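Local coordinates for protein CLPV1 (PDB 4UQW) that probably drives disassembly of the contracted TssB-TssC sheath in type VI secretion as an ATPase, here represented by its N-terminal domain, at residues L124-P127 / S128-H131. Sequence-based numbering, arbitrary orientation.
Sequences LKTP and SLRH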
loop_
_atom_site.group_PDB
_atom_site.type_symbol
_atom_site.label_atom_id
_atom_site.label_comp_id
_atom_site.label_asym_id
_atom_site.label_seq_id
_atom_site.Cartn_x
_atom_site.Cartn_y
_atom_site.Cartn_z
ATOM N N LEU A 124 -9.630 -0.163 0.660
ATOM C CA LEU A 124 -10.917 0.333 0.171
ATOM C C LEU A 124 -12.077 -0.071 1.050
ATOM O O LEU A 124 -13.096 0.638 1.120
ATOM C CB LEU A 124 -11.192 -0.150 -1.276
ATOM C CG LEU A 124 -10.224 0.416 -2.326
ATOM C CD1 LEU A 124 -10.401 -0.307 -3.675
ATOM C CD2 LEU A 124 -10.386 1.943 -2.446
ATOM N N LYS A 125 -11.940 -1.197 1.739
ATOM C CA LYS A 125 -12.995 -1.676 2.627
ATOM C C LYS A 125 -12.988 -1.099 4.021
ATOM O O LYS A 125 -13.862 -1.442 4.819
ATOM C CB LYS A 125 -12.913 -3.184 2.727
ATOM C CG LYS A 125 -13.232 -3.915 1.448
ATOM C CD LYS A 125 -14.702 -3.772 1.032
ATOM C CE LYS A 125 -15.661 -4.547 1.965
ATOM N NZ LYS A 125 -17.078 -4.417 1.433
ATOM N N THR A 126 -12.050 -0.213 4.324
ATOM C CA THR A 126 -11.943 0.373 5.663
ATOM C C THR A 126 -12.092 1.887 5.492
ATOM O O THR A 126 -11.194 2.461 4.936
ATOM C CB THR A 126 -10.587 0.048 6.270
ATOM O OG1 THR A 126 -10.371 -1.386 6.230
ATOM C CG2 THR A 126 -10.470 0.589 7.731
ATOM N N PRO A 127 -13.164 2.500 5.983
ATOM C CA PRO A 127 -13.373 3.909 5.612
ATOM C C PRO A 127 -12.232 4.871 5.940
ATOM O O PRO A 127 -11.911 5.749 5.108
ATOM C CB PRO A 127 -14.620 4.261 6.402
ATOM C CG PRO A 127 -15.393 2.945 6.389
ATOM C CD PRO A 127 -14.359 1.868 6.560
ATOM N N SER A 128 -11.605 4.711 7.099
ATOM C CA SER A 128 -10.485 5.622 7.437
ATOM C C SER A 128 -9.288 5.459 6.498
ATOM O O SER A 128 -8.608 6.465 6.138
ATOM C CB SER A 128 -10.040 5.393 8.870
ATOM O OG SER A 128 -9.628 4.049 9.018
ATOM N N LEU A 129 -9.002 4.230 6.054
ATOM C CA LEU A 129 -7.893 3.999 5.121
ATOM C C LEU A 129 -8.262 4.466 3.735
ATOM O O LEU A 129 -7.428 5.069 3.063
ATOM C CB LEU A 129 -7.507 2.486 5.080
ATOM C CG LEU A 129 -7.080 1.966 6.442
ATOM C CD1 LEU A 129 -6.737 0.489 6.256
ATOM C CD2 LEU A 129 -5.843 2.713 7.004
ATOM N N ARG A 130 -9.514 4.273 3.333
ATOM C CA ARG A 130 -9.909 4.725 2.001
ATOM C C ARG A 130 -9.842 6.264 1.935
ATOM O O ARG A 130 -9.413 6.812 0.909
ATOM C CB ARG A 130 -11.312 4.212 1.658
ATOM C CG ARG A 130 -11.792 4.749 0.293
ATOM C CD ARG A 130 -13.149 4.237 -0.111
ATOM N NE ARG A 130 -14.020 3.978 1.028
ATOM C CZ ARG A 130 -14.881 4.848 1.549
ATOM N NH1 ARG A 130 -14.986 6.071 1.036
ATOM N NH2 ARG A 130 -15.642 4.488 2.583
ATOM N N HIS A 131 -10.174 6.923 3.039
ATOM C CA HIS A 131 -10.125 8.387 3.060
ATOM C C HIS A 131 -8.686 8.854 2.983
ATOM O O HIS A 131 -8.362 9.864 2.282
ATOM C CB HIS A 131 -10.849 8.907 4.329
ATOM C CG HIS A 131 -10.771 10.381 4.534
ATOM N ND1 HIS A 131 -11.504 11.275 3.787
ATOM C CD2 HIS A 131 -10.053 11.117 5.418
ATOM C CE1 HIS A 131 -11.238 12.504 4.200
ATOM N NE2 HIS A 131 -10.360 12.434 5.188
HETATM O O HOH W 1 -14.597 1.858 3.054
#
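Arg130 reaches back from the first turn of helix 127-136 to the carbonyl oxygen that ends helix 116-124. Its NE makes a weak, long hydrogen bond to Leu124 O at 3.5 Å, and a water adds a second, bridging route: it donates to Leu124 O at 2.7 Å and accepts from Arg130 NH2 at 2.9 Å. Both oxygens, that of Leu124 and that of the water, lie at the edge of the guanidinium and in its plane. The side chain leaves the helix extended, CG anti to the backbone N (chi1 176°), then bends at chi3 (31°), which brings NH2 beside Pro127, 3.8 Å from Pro127 CA.

Backbone bonds start the new helix. Thr126 O accepts Arg130 N at 2.9 Å, nearly straight, and more weakly Leu129 N. His131 N to Pro127 O, also 2.9 Å, adds the next i to i+4 bond. Pro127, lacking an N-H, fits the first turn, where none is needed. Thr126 occupies the N-cap position, but its hydroxyl does not cap the helix: with OG1 beside its own backbone N (chi1 -54°), it turns back to bond Gly122 O in the preceding helix.

Apart from the hydrogen bonds, contact is by van der Waals packing. Thr126 and the buried Leu129 run alongside each other in the same direction, Thr126 CB standing 3.9 Å from Leu129 CD1, while Thr126 CG2 also meets Ser128 OG. CD2 of Leu124, likewise buried, touches Arg130 CG, the two side chains nearly perpendicular.

This short helix-to-helix connection belongs to the largely helical N domain of a Clp-family ATPase. Thr126 touches Glu96 and Arg100 of helix 92-108, Leu129 touches His93 of the same helix, and Leu124 packs against Val145 and Leu148 of helix 145-150.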